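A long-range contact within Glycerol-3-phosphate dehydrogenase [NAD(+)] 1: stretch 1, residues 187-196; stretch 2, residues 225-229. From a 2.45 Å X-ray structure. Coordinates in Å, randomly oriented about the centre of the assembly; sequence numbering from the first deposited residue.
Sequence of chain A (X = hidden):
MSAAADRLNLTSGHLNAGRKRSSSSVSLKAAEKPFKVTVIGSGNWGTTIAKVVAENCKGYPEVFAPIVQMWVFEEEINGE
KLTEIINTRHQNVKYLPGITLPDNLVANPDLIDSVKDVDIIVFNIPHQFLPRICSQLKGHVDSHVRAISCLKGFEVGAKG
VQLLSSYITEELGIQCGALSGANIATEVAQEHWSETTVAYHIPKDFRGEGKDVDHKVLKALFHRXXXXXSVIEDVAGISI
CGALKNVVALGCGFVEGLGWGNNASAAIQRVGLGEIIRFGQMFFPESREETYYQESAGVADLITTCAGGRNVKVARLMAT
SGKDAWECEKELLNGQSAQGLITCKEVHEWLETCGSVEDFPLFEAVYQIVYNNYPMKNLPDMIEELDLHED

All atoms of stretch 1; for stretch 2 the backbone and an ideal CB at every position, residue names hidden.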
# COMPACT_ATOMS: atom_id res chain seq x y z
N GLU A 187 -13.15 14.36 -8.59
CA GLU A 187 -11.82 14.43 -9.21
C GLU A 187 -11.82 13.90 -10.64
O GLU A 187 -11.20 14.53 -11.50
CB GLU A 187 -10.76 13.73 -8.34
CG GLU A 187 -10.46 14.47 -7.05
CD GLU A 187 -9.09 14.18 -6.50
OE1 GLU A 187 -8.21 15.07 -6.58
OE2 GLU A 187 -8.87 13.04 -6.01
N VAL A 188 -12.51 12.76 -10.90
CA VAL A 188 -12.62 12.17 -12.24
C VAL A 188 -13.32 13.17 -13.18
O VAL A 188 -12.87 13.35 -14.32
CB VAL A 188 -13.32 10.77 -12.26
CG1 VAL A 188 -13.35 10.17 -13.67
CG2 VAL A 188 -12.67 9.79 -11.29
N ALA A 189 -14.39 13.85 -12.69
CA ALA A 189 -15.16 14.86 -13.44
C ALA A 189 -14.29 16.06 -13.79
O ALA A 189 -14.32 16.51 -14.93
CB ALA A 189 -16.37 15.31 -12.62
N GLN A 190 -13.45 16.52 -12.84
CA GLN A 190 -12.51 17.63 -13.01
C GLN A 190 -11.32 17.22 -13.88
O GLN A 190 -10.44 18.05 -14.15
CB GLN A 190 -12.01 18.09 -11.64
CG GLN A 190 -12.91 19.09 -10.96
CD GLN A 190 -12.29 19.55 -9.66
OE1 GLN A 190 -11.57 20.55 -9.61
NE2 GLN A 190 -12.56 18.83 -8.59
N GLU A 191 -11.27 15.94 -14.30
CA GLU A 191 -10.22 15.33 -15.12
C GLU A 191 -8.87 15.28 -14.40
O GLU A 191 -7.82 15.33 -15.04
CB GLU A 191 -10.15 15.93 -16.54
CG GLU A 191 -11.44 15.73 -17.32
CD GLU A 191 -11.46 16.21 -18.76
OE1 GLU A 191 -10.45 16.78 -19.23
OE2 GLU A 191 -12.51 16.00 -19.42
N HIS A 192 -8.92 15.16 -13.05
CA HIS A 192 -7.73 14.99 -12.21
C HIS A 192 -7.35 13.52 -12.33
O HIS A 192 -8.21 12.64 -12.13
CB HIS A 192 -8.04 15.35 -10.74
CG HIS A 192 -8.24 16.82 -10.48
ND1 HIS A 192 -8.32 17.75 -11.50
CD2 HIS A 192 -8.40 17.46 -9.29
CE1 HIS A 192 -8.52 18.91 -10.91
NE2 HIS A 192 -8.57 18.79 -9.58
N TRP A 193 -6.11 13.24 -12.72
CA TRP A 193 -5.65 11.87 -12.93
C TRP A 193 -5.80 10.89 -11.75
O TRP A 193 -5.32 11.14 -10.64
CB TRP A 193 -4.24 11.83 -13.55
CG TRP A 193 -3.78 10.43 -13.84
CD1 TRP A 193 -4.19 9.63 -14.85
CD2 TRP A 193 -2.91 9.64 -13.02
NE1 TRP A 193 -3.59 8.39 -14.76
CE2 TRP A 193 -2.79 8.38 -13.64
CE3 TRP A 193 -2.19 9.88 -11.83
CZ2 TRP A 193 -1.96 7.37 -13.13
CZ3 TRP A 193 -1.37 8.88 -11.33
CH2 TRP A 193 -1.25 7.65 -11.98
N SER A 194 -6.44 9.77 -12.04
CA SER A 194 -6.65 8.65 -11.13
C SER A 194 -6.81 7.38 -11.98
O SER A 194 -6.71 7.44 -13.21
CB SER A 194 -7.87 8.87 -10.22
OG SER A 194 -9.09 8.97 -10.94
N GLU A 195 -7.02 6.23 -11.31
CA GLU A 195 -7.18 4.95 -11.98
C GLU A 195 -8.43 4.24 -11.50
O GLU A 195 -9.01 4.60 -10.46
CB GLU A 195 -5.97 4.04 -11.68
CG GLU A 195 -4.61 4.55 -12.13
CD GLU A 195 -3.48 3.58 -11.85
OE1 GLU A 195 -2.67 3.34 -12.77
OE2 GLU A 195 -3.42 3.05 -10.72
N THR A 196 -8.81 3.19 -12.24
CA THR A 196 -9.89 2.28 -11.89
C THR A 196 -9.62 0.90 -12.46
O THR A 196 -8.93 0.75 -13.47
CB THR A 196 -11.30 2.81 -12.21
OG1 THR A 196 -12.22 2.23 -11.29
CG2 THR A 196 -11.77 2.49 -13.64
N UNK A 225 -7.28 9.47 -20.86
CA UNK A 225 -5.90 9.84 -20.46
C UNK A 225 -5.79 10.23 -18.98
O UNK A 225 -4.76 9.98 -18.34
CB UNK A 225 -5.40 11.00 -21.32
N UNK A 226 -6.87 10.82 -18.42
CA UNK A 226 -7.00 11.24 -17.02
C UNK A 226 -7.62 10.15 -16.13
O UNK A 226 -7.81 10.36 -14.93
CB UNK A 226 -7.85 12.51 -16.94
N UNK A 227 -8.01 9.01 -16.71
CA UNK A 227 -8.67 7.92 -15.98
C UNK A 227 -8.18 6.59 -16.51
O UNK A 227 -8.79 6.02 -17.43
CB UNK A 227 -10.19 8.01 -16.10
N UNK A 228 -7.05 6.10 -15.95
CA UNK A 228 -6.43 4.84 -16.38
C UNK A 228 -7.27 3.63 -15.98
O UNK A 228 -7.68 3.51 -14.83
CB UNK A 228 -5.03 4.71 -15.79
N UNK A 229 -7.55 2.76 -16.96
CA UNK A 229 -8.37 1.57 -16.76
C UNK A 229 -7.58 0.29 -16.96
O UNK A 229 -6.87 0.14 -17.96
CB UNK A 229 -9.57 1.59 -17.71

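At position 225 the CA-to-CB bond points away from stretch 1, and nothing of that stretch lies within 5.5 Å of the ideal CB. Phi and psi of -61° and -31° suit most residues, proline among them, so stretch 1 places little demand on the side chain. The deposited residue is Pro225, whose ring fixes phi near the observed value.

Position 226 is more constrained. Its ideal CB stands 3.4 Å from Glu191 O, with CA-to-CB directed sideways, along the turn where the helix of stretch 1 ends. The aliphatic part of Glu191 and the carbonyl end of Val188 border the space ahead, so an aromatic residue would offer a flat face to the Glu191 methylenes, though a flexible apolar chain such as methionine could fill the space without one. It is Tyr226. With chi1 at 64° (p), it sets one face of its ring against Glu191, whose CG sits 3.6 Å from the ring centroid and nearly on the ring normal, a CH-pi contact. Tyr226 CE1 comes 3.3 Å from Val188 O, and the hydroxyl is hydrogen-bonded elsewhere in the structure. Tyr226 O accepts a hydrogen bond from Ser194 N (3.3 Å) and another from a water that also bonds His192 O and Ser194 OG.

Position 227 opens a parallel strand pairing, opposite Ser194. Its side chain shares a face of the sheet with Ser194 and Thr196, and the ideal CB is 4.5 Å from Val188 CG1. A large apolar residue, aromatic or branched, could span from that methyl toward Thr196. Phe227 does so: Val188 CG1 packs over the ring face, 4.0 Å from its centroid, while Phe227 CZ reaches Thr196 CG2 at 3.5 Å. Ser194 OG lies at the ring edge.

At 228 the side chain turns to the other face, shared with Glu195; the ideal CB is 3.7 Å from Glu195 CG and 4.1 Å from Trp193 NE1. A flat ring would suit the indole edge, and a polar group could sit near its N-H, so histidine, asparagine, glutamine or another aromatic is plausible. His228 presents its ring face to the edge of Trp193, the centroid of the five-membered ring of Trp193 4.4 Å from that of the His228 ring, with the planes at 78°. Its backbone clamps the strands: His228 N donates to Ser194 O (3.1 Å), and His228 O accepts from Thr196 N (2.8 Å).

Position 229 pairs with Thr196 and returns to the Thr196 face. The extended backbone favours a beta-branched residue, though other modest apolar ones would fit. Val229 sets its CG2 3.7 Å from Thr196 CG2, methyl against methyl.

Stretch 2 (225-229) PYFHV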
# COMPACT_ATOMS: atom_id res chain seq x y z
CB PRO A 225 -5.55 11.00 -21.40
CG PRO A 225 -6.50 10.86 -22.57
CD PRO A 225 -7.77 10.36 -21.94
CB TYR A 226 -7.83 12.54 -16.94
CG TYR A 226 -9.27 12.39 -17.40
CD1 TYR A 226 -10.26 11.95 -16.53
CD2 TYR A 226 -9.64 12.71 -18.71
CE1 TYR A 226 -11.59 11.81 -16.95
CE2 TYR A 226 -10.97 12.58 -19.14
CZ TYR A 226 -11.94 12.13 -18.25
OH TYR A 226 -13.24 12.00 -18.66
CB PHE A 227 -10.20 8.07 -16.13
CG PHE A 227 -11.08 7.24 -15.23
CD1 PHE A 227 -10.96 7.30 -13.85
CD2 PHE A 227 -12.11 6.47 -15.77
CE1 PHE A 227 -11.82 6.58 -13.02
CE2 PHE A 227 -12.98 5.76 -14.93
CZ PHE A 227 -12.83 5.83 -13.56
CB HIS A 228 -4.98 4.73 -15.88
CG HIS A 228 -3.99 5.58 -16.61
ND1 HIS A 228 -4.39 6.59 -17.47
CD2 HIS A 228 -2.64 5.56 -16.56
CE1 HIS A 228 -3.27 7.13 -17.93
NE2 HIS A 228 -2.20 6.55 -17.40
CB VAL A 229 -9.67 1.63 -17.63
CG1 VAL A 229 -10.41 0.30 -17.67
CG2 VAL A 229 -10.61 2.74 -17.13
O HOH W 1 -9.55 10.57 -12.93
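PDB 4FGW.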